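Local coordinates for protein alpha-L-rhamnosidase (Klebsiella oxytoca, PDB 4XHC) that probably releases terminal alpha-L-rhamnose from rhamnosides by hydrolysis, as a family 78 glycoside hydrolase, and binds rhamnose in its pocket, at residues C230-E233 with V234-G238; C378-R381 with A382-A386; R398-L401 with Q402-S406; C527-W530 with S531-P534. One frame throughout, in Å; residues are numbered along the deposited sequence.

Contact 1 of 4, residues C230-E233 with V234-G238; sequences CMQE and VFEDG. With RAM (alpha-L-rhamnopyranose), chain C.
Glu236 N donates to Cys230 O at 2.9 Å, and Gln232 N donates to Val234 O at 3.0 Å; the two bonds bridge the backbones of Met231 and Phe235 across a tight reversal at the end of helix 214-230. On one flank of this single bridge Met231 and Phe235 lie side by side and point the same way. Met231 CG meets Phe235 CE1 at 3.7 Å, and its sulfur makes a Met-aromatic contact from an oblique position, SD standing 5.2 Å from the centroid of the Phe235 ring. The ring is packed further by residues of helices 247-259 and 264-276. Gln232 and Glu236 meet through the aliphatic part of the glutamine, whose CB is 3.6 Å from Glu236 OE2. Their polar ends turn to other partners: the Gln232 amide to Asn229 and Val199, the Glu236 carboxylate to Arg170 in a salt bridge. Cys230 SG rests against Asp237 O at 3.6 Å. Asp237 OD1 accepts from Asp242 N, which steadies the carboxylate, while OD2 comes within 3.5 Å of O3 of the bound rhamnose. The bridged turn thus carries the chain from a helix end into the sugar pocket of a six-hairpin glycosidase domain.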
loop_
_atom_site.group_PDB
_atom_site.type_symbol
_atom_site.label_atom_id
_atom_site.label_comp_id
_atom_site.label_asym_id
_atom_site.label_seq_id
_atom_site.Cartn_x
_atom_site.Cartn_y
_atom_site.Cartn_z
ATOM N N CYS A 230 -20.397 -15.800 -5.105
ATOM C CA CYS A 230 -19.856 -15.918 -6.451
ATOM C C CYS A 230 -20.671 -15.122 -7.487
ATOM O O CYS A 230 -20.145 -14.748 -8.535
ATOM C CB CYS A 230 -19.748 -17.398 -6.841
ATOM S SG CYS A 230 -18.324 -18.238 -6.104
ATOM N N MET A 231 -21.946 -14.863 -7.193
ATOM C CA MET A 231 -22.809 -14.094 -8.097
ATOM C C MET A 231 -22.587 -12.591 -7.959
ATOM O O MET A 231 -23.028 -11.982 -6.992
ATOM C CB MET A 231 -24.286 -14.434 -7.869
ATOM C CG MET A 231 -24.691 -15.778 -8.464
ATOM S SD MET A 231 -26.395 -16.242 -8.103
ATOM C CE MET A 231 -27.279 -15.039 -9.098
ATOM N N GLN A 232 -21.885 -12.018 -8.932
ATOM C CA GLN A 232 -21.506 -10.609 -8.928
ATOM C C GLN A 232 -21.952 -10.011 -10.266
ATOM O O GLN A 232 -23.105 -10.206 -10.648
ATOM C CB GLN A 232 -19.998 -10.471 -8.690
ATOM C CG GLN A 232 -19.520 -11.059 -7.360
ATOM C CD GLN A 232 -19.929 -10.229 -6.157
ATOM O OE1 GLN A 232 -20.042 -8.998 -6.241
ATOM N NE2 GLN A 232 -20.144 -10.896 -5.025
ATOM N N GLU A 233 -21.075 -9.293 -10.978
ATOM C CA GLU A 233 -21.439 -8.760 -12.300
ATOM C C GLU A 233 -21.374 -9.849 -13.370
ATOM O O GLU A 233 -21.913 -9.689 -14.473
ATOM C CB GLU A 233 -20.591 -7.532 -12.665
ATOM C CG GLU A 233 -21.152 -6.251 -12.046
ATOM C CD GLU A 233 -20.259 -5.032 -12.215
ATOM O OE1 GLU A 233 -19.065 -5.118 -11.859
ATOM O OE2 GLU A 233 -20.760 -3.983 -12.684
ATOM N N VAL A 234 -20.711 -10.952 -13.022
ATOM C CA VAL A 234 -20.807 -12.226 -13.745
ATOM C C VAL A 234 -20.847 -13.346 -12.707
ATOM O O VAL A 234 -20.709 -13.086 -11.513
ATOM C CB VAL A 234 -19.605 -12.452 -14.693
ATOM C CG1 VAL A 234 -19.523 -11.344 -15.730
ATOM C CG2 VAL A 234 -18.291 -12.559 -13.925
ATOM N N PHE A 235 -21.028 -14.582 -13.154
ATOM C CA PHE A 235 -20.846 -15.744 -12.278
ATOM C C PHE A 235 -19.348 -15.983 -12.079
ATOM O O PHE A 235 -18.716 -16.662 -12.886
ATOM C CB PHE A 235 -21.466 -17.005 -12.904
ATOM C CG PHE A 235 -22.965 -17.050 -12.863
ATOM C CD1 PHE A 235 -23.629 -17.464 -11.722
ATOM C CD2 PHE A 235 -23.711 -16.726 -13.978
ATOM C CE1 PHE A 235 -25.009 -17.536 -11.687
ATOM C CE2 PHE A 235 -25.097 -16.784 -13.950
ATOM C CZ PHE A 235 -25.746 -17.195 -12.803
ATOM N N GLU A 236 -18.767 -15.430 -11.020
ATOM C CA GLU A 236 -17.331 -15.595 -10.781
ATOM C C GLU A 236 -17.041 -17.011 -10.284
ATOM O O GLU A 236 -17.863 -17.589 -9.583
ATOM C CB GLU A 236 -16.834 -14.581 -9.762
ATOM C CG GLU A 236 -16.988 -13.132 -10.208
ATOM C CD GLU A 236 -16.340 -12.135 -9.250
ATOM O OE1 GLU A 236 -15.628 -12.565 -8.307
ATOM O OE2 GLU A 236 -16.533 -10.913 -9.446
ATOM N N ASP A 237 -15.901 -17.584 -10.665
ATOM C CA ASP A 237 -15.551 -18.927 -10.196
ATOM C C ASP A 237 -15.244 -18.928 -8.706
ATOM O O ASP A 237 -15.705 -19.810 -7.981
ATOM C CB ASP A 237 -14.406 -19.558 -11.020
ATOM C CG ASP A 237 -13.093 -18.788 -10.937
ATOM O OD1 ASP A 237 -13.101 -17.554 -10.775
ATOM O OD2 ASP A 237 -12.036 -19.433 -11.063
ATOM N N GLY A 238 -14.463 -17.938 -8.268
ATOM C CA GLY A 238 -14.130 -17.722 -6.851
ATOM C C GLY A 238 -13.896 -16.233 -6.571
ATOM O O GLY A 238 -13.176 -15.576 -7.317
HETATM C C1 RAM C . -8.943 -22.988 -12.426
HETATM C C2 RAM C . -10.172 -22.756 -11.569
HETATM C C3 RAM C . -11.422 -22.705 -12.428
HETATM C C4 RAM C . -11.350 -23.797 -13.482
HETATM C C5 RAM C . -10.227 -23.465 -14.451
HETATM C C6 RAM C . -9.560 -24.686 -15.033
HETATM O O1 RAM C . -7.936 -22.179 -11.957
HETATM O O2 RAM C . -10.263 -23.863 -10.688
HETATM O O3 RAM C . -12.593 -22.881 -11.630
HETATM O O4 RAM C . -12.567 -23.873 -14.200
HETATM O O5 RAM C . -9.211 -22.680 -13.789
#

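Contact 2 of 4, residues C378-R381 with A382-A386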
loop_
_atom_site.group_PDB
_atom_site.type_symbol
_atom_site.label_atom_id
_atom_site.label_comp_id
_atom_site.label_asym_id
_atom_site.label_seq_id
_atom_site.Cartn_x
_atom_site.Cartn_y
_atom_site.Cartn_z
ATOM N N CYS A 378 -22.387 -34.061 -24.923
ATOM C CA CYS A 378 -22.751 -32.758 -25.486
ATOM C C CYS A 378 -23.338 -32.868 -26.902
ATOM O O CYS A 378 -24.224 -32.101 -27.284
ATOM C CB CYS A 378 -21.559 -31.795 -25.415
ATOM S SG CYS A 378 -21.145 -31.270 -23.714
ATOM N N LEU A 379 -22.891 -33.854 -27.665
ATOM C CA LEU A 379 -23.529 -34.148 -28.949
ATOM C C LEU A 379 -25.010 -34.478 -28.766
ATOM O O LEU A 379 -25.850 -34.008 -29.517
ATOM C CB LEU A 379 -22.824 -35.302 -29.643
ATOM C CG LEU A 379 -23.295 -35.598 -31.055
ATOM C CD1 LEU A 379 -23.165 -34.376 -31.943
ATOM C CD2 LEU A 379 -22.493 -36.748 -31.630
ATOM N N GLN A 380 -25.331 -35.273 -27.751
ATOM C CA GLN A 380 -26.727 -35.602 -27.434
ATOM C C GLN A 380 -27.588 -34.351 -27.236
ATOM O O GLN A 380 -28.714 -34.293 -27.713
ATOM C CB GLN A 380 -26.779 -36.492 -26.182
ATOM C CG GLN A 380 -28.166 -36.939 -25.723
ATOM C CD GLN A 380 -28.875 -37.815 -26.733
ATOM O OE1 GLN A 380 -28.831 -39.038 -26.643
ATOM N NE2 GLN A 380 -29.517 -37.195 -27.705
ATOM N N ARG A 381 -27.054 -33.358 -26.534
ATOM C CA ARG A 381 -27.781 -32.110 -26.320
ATOM C C ARG A 381 -27.838 -31.280 -27.592
ATOM O O ARG A 381 -28.828 -30.594 -27.832
ATOM C CB ARG A 381 -27.174 -31.282 -25.180
ATOM C CG ARG A 381 -27.675 -31.662 -23.796
ATOM C CD ARG A 381 -26.912 -32.848 -23.250
ATOM N NE ARG A 381 -27.580 -33.462 -22.108
ATOM C CZ ARG A 381 -27.334 -34.697 -21.670
ATOM N NH1 ARG A 381 -26.427 -35.468 -22.258
ATOM N NH2 ARG A 381 -28.001 -35.171 -20.635
ATOM N N ALA A 382 -26.780 -31.330 -28.399
ATOM C CA ALA A 382 -26.803 -30.685 -29.715
ATOM C C ALA A 382 -27.914 -31.255 -30.625
ATOM O O ALA A 382 -28.480 -30.540 -31.444
ATOM C CB ALA A 382 -25.446 -30.811 -30.391
ATOM N N ILE A 383 -28.224 -32.537 -30.470
ATOM C CA ILE A 383 -29.310 -33.161 -31.219
ATOM C C ILE A 383 -30.646 -32.601 -30.756
ATOM O O ILE A 383 -31.503 -32.264 -31.577
ATOM C CB ILE A 383 -29.309 -34.692 -31.057
ATOM C CG1 ILE A 383 -28.102 -35.285 -31.774
ATOM C CG2 ILE A 383 -30.579 -35.315 -31.623
ATOM C CD1 ILE A 383 -27.777 -36.698 -31.338
ATOM N N TRP A 384 -30.830 -32.497 -29.445
ATOM C CA TRP A 384 -32.093 -31.999 -28.922
ATOM C C TRP A 384 -32.339 -30.555 -29.378
ATOM O O TRP A 384 -33.479 -30.186 -29.717
ATOM C CB TRP A 384 -32.147 -32.139 -27.396
ATOM C CG TRP A 384 -32.234 -33.578 -26.932
ATOM C CD1 TRP A 384 -32.819 -34.622 -27.598
ATOM C CD2 TRP A 384 -31.753 -34.117 -25.694
ATOM N NE1 TRP A 384 -32.723 -35.774 -26.858
ATOM C CE2 TRP A 384 -32.073 -35.495 -25.684
ATOM C CE3 TRP A 384 -31.086 -33.570 -24.589
ATOM C CZ2 TRP A 384 -31.742 -36.337 -24.613
ATOM C CZ3 TRP A 384 -30.756 -34.412 -23.524
ATOM C CH2 TRP A 384 -31.088 -35.780 -23.547
ATOM N N LEU A 385 -31.273 -29.760 -29.417
ATOM C CA LEU A 385 -31.362 -28.389 -29.917
ATOM C C LEU A 385 -31.607 -28.375 -31.424
ATOM O O LEU A 385 -32.438 -27.609 -31.920
ATOM C CB LEU A 385 -30.092 -27.602 -29.589
ATOM C CG LEU A 385 -29.886 -27.204 -28.124
ATOM C CD1 LEU A 385 -28.477 -26.673 -27.913
ATOM C CD2 LEU A 385 -30.908 -26.167 -27.683
ATOM N N ALA A 386 -30.883 -29.222 -32.150
ATOM C CA ALA A 386 -31.038 -29.313 -33.603
ATOM C C ALA A 386 -32.466 -29.662 -34.013
ATOM O O ALA A 386 -32.972 -29.109 -34.977
ATOM C CB ALA A 386 -30.060 -30.322 -34.189
#
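Gln380 sends CG opposite its backbone N (chi1 -179°) and then bends at chi2, which folds its amide back over the indole of Trp384, one turn further along the helix. The amide and ring planes are 14° apart, so the amide lies nearly flat against the ring. Gln380 NE2 lies over one face of the ring, 3.6 Å from Trp384 NE1, and Gln380 CG makes a CH-pi contact over the same indole, 4.0 Å from the centroid of its six-membered part. Arg381 takes a different rotation about its first bond, CG beside the backbone N, and after its own bend at chi2 runs alongside Trp384. Arg381 NE is 3.6 Å from Trp384 CZ3, but the guanidinium and ring planes stand 74° apart, so the rim of the indole abuts a guanidinium face and the two groups do not stack. These are i to i+4 and i to i+3 contacts on helix 368-389, a helix of the six-hairpin glycosidase domain. Ordinary helical bonds run beneath them: Ala382 N to Cys378 O at 2.9 Å, Leu385 N to Arg381 O at 3.0 Å. Ile383 packs its CG1 against Leu379 O at 3.4 Å. Beyond the two segments, Arg381 NH1 bonds to Tyr377 O and the guanidinium makes a cation-pi contact with the Tyr377 ring; Trp384 meets the Tyr313 ring of helix 302-319. Leu379 touches both helix 391-412 and helix 322-340; Ile383 touches the former, Ala382, Leu385 and Ala386 the latter.

Contact 3 of 4, residues R398-L401 with Q402-S406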
loop_
_atom_site.group_PDB
_atom_site.type_symbol
_atom_site.label_atom_id
_atom_site.label_comp_id
_atom_site.label_asym_id
_atom_site.label_seq_id
_atom_site.Cartn_x
_atom_site.Cartn_y
_atom_site.Cartn_z
ATOM N N ARG A 398 -27.386 -37.875 -35.181
ATOM C CA ARG A 398 -27.800 -39.144 -34.558
ATOM C C ARG A 398 -26.941 -40.320 -34.987
ATOM O O ARG A 398 -26.660 -41.206 -34.178
ATOM C CB ARG A 398 -29.275 -39.470 -34.827
ATOM C CG ARG A 398 -30.216 -38.812 -33.832
ATOM C CD ARG A 398 -31.666 -39.259 -33.978
ATOM N NE ARG A 398 -32.544 -38.094 -33.852
ATOM C CZ ARG A 398 -33.212 -37.518 -34.854
ATOM N NH1 ARG A 398 -33.153 -37.998 -36.096
ATOM N NH2 ARG A 398 -33.960 -36.442 -34.606
ATOM N N GLN A 399 -26.551 -40.340 -36.262
ATOM C CA GLN A 399 -25.661 -41.384 -36.783
ATOM C C GLN A 399 -24.287 -41.261 -36.164
ATOM O O GLN A 399 -23.658 -42.254 -35.827
ATOM C CB GLN A 399 -25.525 -41.294 -38.294
ATOM C CG GLN A 399 -26.807 -41.607 -39.021
ATOM C CD GLN A 399 -26.649 -41.487 -40.511
ATOM O OE1 GLN A 399 -26.165 -42.415 -41.147
ATOM N NE2 GLN A 399 -27.075 -40.362 -41.083
ATOM N N ARG A 400 -23.829 -40.028 -36.029
ATOM C CA ARG A 400 -22.528 -39.759 -35.466
ATOM C C ARG A 400 -22.447 -40.162 -33.992
ATOM O O ARG A 400 -21.428 -40.692 -33.542
ATOM C CB ARG A 400 -22.199 -38.285 -35.619
ATOM C CG ARG A 400 -20.717 -37.993 -35.562
ATOM C CD ARG A 400 -20.139 -38.149 -36.965
ATOM N NE ARG A 400 -18.807 -37.567 -37.148
ATOM C CZ ARG A 400 -17.671 -38.032 -36.624
ATOM N NH1 ARG A 400 -17.649 -39.121 -35.847
ATOM N NH2 ARG A 400 -16.536 -37.379 -36.881
ATOM N N LEU A 401 -23.523 -39.908 -33.249
ATOM C CA LEU A 401 -23.630 -40.324 -31.848
ATOM C C LEU A 401 -23.419 -41.832 -31.718
ATOM O O LEU A 401 -22.719 -42.302 -30.819
ATOM C CB LEU A 401 -25.002 -39.942 -31.281
ATOM C CG LEU A 401 -25.177 -40.077 -29.762
ATOM C CD1 LEU A 401 -24.416 -38.983 -29.021
ATOM C CD2 LEU A 401 -26.650 -40.055 -29.386
ATOM N N GLN A 402 -24.018 -42.581 -32.633
ATOM C CA GLN A 402 -23.905 -44.027 -32.623
ATOM C C GLN A 402 -22.471 -44.493 -32.880
ATOM O O GLN A 402 -21.995 -45.417 -32.220
ATOM C CB GLN A 402 -24.855 -44.661 -33.658
ATOM C CG GLN A 402 -25.247 -46.093 -33.325
ATOM C CD GLN A 402 -25.402 -46.312 -31.819
ATOM O OE1 GLN A 402 -24.503 -46.859 -31.157
ATOM N NE2 GLN A 402 -26.514 -45.841 -31.258
ATOM N N GLN A 403 -21.800 -43.872 -33.853
ATOM C CA GLN A 403 -20.404 -44.204 -34.160
ATOM C C GLN A 403 -19.528 -44.004 -32.949
ATOM O O GLN A 403 -18.745 -44.883 -32.608
ATOM C CB GLN A 403 -19.896 -43.378 -35.339
ATOM C CG GLN A 403 -20.488 -43.847 -36.658
ATOM C CD GLN A 403 -20.207 -42.883 -37.786
ATOM O OE1 GLN A 403 -19.177 -42.197 -37.779
ATOM N NE2 GLN A 403 -21.114 -42.824 -38.761
ATOM N N LEU A 404 -19.692 -42.866 -32.277
ATOM C CA LEU A 404 -18.860 -42.521 -31.121
ATOM C C LEU A 404 -19.081 -43.474 -29.948
ATOM O O LEU A 404 -18.119 -43.917 -29.322
ATOM C CB LEU A 404 -19.120 -41.083 -30.667
ATOM C CG LEU A 404 -18.808 -39.953 -31.649
ATOM C CD1 LEU A 404 -19.128 -38.607 -31.019
ATOM C CD2 LEU A 404 -17.356 -39.993 -32.099
ATOM N N LYS A 405 -20.338 -43.780 -29.642
ATOM C CA LYS A 405 -20.632 -44.758 -28.600
ATOM C C LYS A 405 -20.033 -46.135 -28.914
ATOM O O LYS A 405 -19.426 -46.751 -28.040
ATOM C CB LYS A 405 -22.132 -44.905 -28.392
ATOM C CG LYS A 405 -22.781 -43.692 -27.774
ATOM C CD LYS A 405 -24.180 -44.007 -27.288
ATOM C CE LYS A 405 -24.825 -42.748 -26.752
ATOM N NZ LYS A 405 -26.113 -43.011 -26.069
ATOM N N SER A 406 -20.213 -46.619 -30.147
ATOM C CA SER A 406 -19.612 -47.893 -30.564
ATOM C C SER A 406 -18.092 -47.879 -30.461
ATOM O O SER A 406 -17.488 -48.830 -29.958
ATOM C CB SER A 406 -19.995 -48.247 -31.997
ATOM O OG SER A 406 -21.369 -48.545 -32.057
#
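Leu401 and Lys405 meet through aliphatic carbons, Leu401 CG lying 4.0 Å from Lys405 CE, one helical turn apart. The lysine chain is extended beyond CG, so its methylenes pass the leucine before the amine goes on to bond Glu440 O. Arg400 swings its CG to the far side from its N (chi1 -158°), and a kink at the next bond brings the guanidinium towards the following turn. There Arg400 NH1 is 3.9 Å from Leu404 CD2 and equally far from Gln403 OE1, too distant to be more than loose packing. The spacing is that of an amphipathic helix, 391-412 of the glycosidase domain: Leu401 and Leu404 are buried against helix 368-389, where they touch Ile376, while Arg398, Gln399, Gln402 and Gln403 are exposed. Underneath, the main chain supplies the regular bonds, Lys405 N to Leu401 O at 3.0 Å and Leu404 N to Arg400 O at 3.1 Å. Gln402 O is gripped twice by Ser406, by its N at 3.0 Å and by its hydroxyl OG at 3.2 Å, the donors arriving from opposite faces of the carbonyl plane. Further out, Arg398 forms a salt bridge with Glu387, and Leu404 O accepts from Gln372, both on helix 368-389.

Contact 4 of 4, residues C527-W530 with S531-P534; sequences CHAW and SCTP. With RAM (alpha-L-rhamnopyranose), chain C.
Ser531 N donates to His528 O at 3.0 Å, and Cys532 N repeats the pattern with Ala529 O at 3.2 Å; these two bonds make the close-packed, buried side of the turn. Both donors stand above the planes of their carbonyls, off the lone pairs. Ser531 OG lies at the edge of the Trp530 indole and bonds Trp505 O, and Trp530 NE1 bonds Glu506 O. Between side chains alone the Ala529-Cys532 contact is looser, Ala529 CB to Cys532 SG 4.3 Å. All the touching residues are buried, and in place of a solvent side the turn has a ligand side. There Trp530, its CG placed between backbone N and carbonyl carbon (chi1 78°), offers one face to rhamnose, with Trp530 CZ3 3.4 Å from O4 of the sugar; CD2 of His528 lies over the rim of an indole face. The His528 ring presents its edge, and NE2 donates to rhamnose O3 at 3.1 Å in a fairly straight bond (161°). His528 ND1 is bonded to Ser525 OG, which, with the NE2 bond, would hold the ring's rotation. The chemistry is consistent with recognition of the sugar's O2 to O4 hydroxyl side, the indole face packing on these oxygens and His528 NE2 giving O3 a directed bond.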
loop_
_atom_site.group_PDB
_atom_site.type_symbol
_atom_site.label_atom_id
_atom_site.label_comp_id
_atom_site.label_asym_id
_atom_site.label_seq_id
_atom_site.Cartn_x
_atom_site.Cartn_y
_atom_site.Cartn_z
ATOM N N CYS A 527 -14.212 -20.500 -1.495
ATOM C CA CYS A 527 -15.597 -20.237 -1.853
ATOM C C CYS A 527 -15.662 -20.351 -3.360
ATOM O O CYS A 527 -15.371 -19.384 -4.062
ATOM C CB CYS A 527 -16.018 -18.840 -1.396
ATOM S SG CYS A 527 -17.678 -18.367 -1.901
ATOM N N HIS A 528 -15.997 -21.543 -3.850
ATOM C CA HIS A 528 -15.972 -21.820 -5.282
ATOM C C HIS A 528 -17.292 -22.442 -5.649
ATOM O O HIS A 528 -17.634 -23.514 -5.157
ATOM C CB HIS A 528 -14.818 -22.768 -5.630
ATOM C CG HIS A 528 -14.001 -22.323 -6.800
ATOM N ND1 HIS A 528 -13.159 -21.237 -6.744
ATOM C CD2 HIS A 528 -13.877 -22.829 -8.047
ATOM C CE1 HIS A 528 -12.561 -21.082 -7.910
ATOM N NE2 HIS A 528 -12.978 -22.035 -8.719
ATOM N N ALA A 529 -18.024 -21.771 -6.528
ATOM C CA ALA A 529 -19.420 -22.121 -6.790
ATOM C C ALA A 529 -19.609 -23.401 -7.607
ATOM O O ALA A 529 -20.711 -23.939 -7.661
ATOM C CB ALA A 529 -20.144 -20.952 -7.445
ATOM N N TRP A 530 -18.548 -23.902 -8.228
ATOM C CA TRP A 530 -18.639 -25.195 -8.883
ATOM C C TRP A 530 -18.762 -26.309 -7.844
ATOM O O TRP A 530 -18.997 -27.461 -8.197
ATOM C CB TRP A 530 -17.480 -25.418 -9.880
ATOM C CG TRP A 530 -16.125 -25.801 -9.348
ATOM C CD1 TRP A 530 -15.775 -26.061 -8.058
ATOM C CD2 TRP A 530 -14.941 -26.019 -10.129
ATOM N NE1 TRP A 530 -14.439 -26.400 -7.979
ATOM C CE2 TRP A 530 -13.911 -26.389 -9.240
ATOM C CE3 TRP A 530 -14.654 -25.940 -11.494
ATOM C CZ2 TRP A 530 -12.620 -26.671 -9.667
ATOM C CZ3 TRP A 530 -13.373 -26.216 -11.918
ATOM C CH2 TRP A 530 -12.370 -26.576 -11.007
ATOM N N SER A 531 -18.623 -25.952 -6.565
ATOM C CA SER A 531 -18.788 -26.902 -5.461
ATOM C C SER A 531 -20.114 -26.780 -4.704
ATOM O O SER A 531 -20.274 -27.415 -3.669
ATOM C CB SER A 531 -17.656 -26.730 -4.451
ATOM O OG SER A 531 -16.396 -26.810 -5.086
ATOM N N CYS A 532 -21.064 -25.998 -5.210
ATOM C CA CYS A 532 -22.318 -25.766 -4.487
ATOM C C CYS A 532 -23.536 -26.506 -5.069
ATOM O O CYS A 532 -24.681 -26.165 -4.759
ATOM C CB CYS A 532 -22.612 -24.262 -4.423
ATOM S SG CYS A 532 -23.197 -23.541 -5.973
ATOM N N THR A 533 -23.296 -27.537 -5.872
ATOM C CA THR A 533 -24.385 -28.239 -6.542
ATOM C C THR A 533 -25.278 -29.078 -5.631
ATOM O O THR A 533 -26.414 -29.370 -6.003
ATOM C CB THR A 533 -23.870 -29.133 -7.675
ATOM O OG1 THR A 533 -22.714 -29.849 -7.235
ATOM C CG2 THR A 533 -23.516 -28.293 -8.878
ATOM N N PRO A 534 -24.793 -29.474 -4.444
ATOM C CA PRO A 534 -25.719 -30.164 -3.547
ATOM C C PRO A 534 -27.058 -29.446 -3.341
ATOM O O PRO A 534 -28.090 -30.100 -3.173
ATOM C CB PRO A 534 -24.936 -30.234 -2.248
ATOM C CG PRO A 534 -23.531 -30.412 -2.711
ATOM C CD PRO A 534 -23.403 -29.591 -3.968
HETATM C C1 RAM C . -8.943 -22.988 -12.426
HETATM C C2 RAM C . -10.172 -22.756 -11.569
HETATM C C3 RAM C . -11.422 -22.705 -12.428
HETATM C C4 RAM C . -11.350 -23.797 -13.482
HETATM C C5 RAM C . -10.227 -23.465 -14.451
HETATM C C6 RAM C . -9.560 -24.686 -15.033
HETATM O O1 RAM C . -7.936 -22.179 -11.957
HETATM O O2 RAM C . -10.263 -23.863 -10.688
HETATM O O3 RAM C . -12.593 -22.881 -11.630
HETATM O O4 RAM C . -12.567 -23.873 -14.200
HETATM O O5 RAM C . -9.211 -22.680 -13.789
#

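In the fold
Contacts 1 and 4 lie near the centre of the chain and contacts 2 and 3 far out on paired helices. The loops of contacts 1 and 4 pack together, Cys230 SG lying 3.5 Å from Ala529 CB, and both reach the same rhamnose; their bonds tie irregular backbone in place, and in contact 4 His528 bonds the sugar, while in contact 1 Asp237 only approaches it. Contacts 2 and 3 belong to the consecutive helices 368-389 and 391-412, which meet through leucines such as Leu379 and Leu401. Contact 2, largely buried, uses an aromatic and planar polar groups, whereas contact 3, half exposed, carries glutamines and arginines outward. Centres of contacts 1 and 3 are about 37 Å apart.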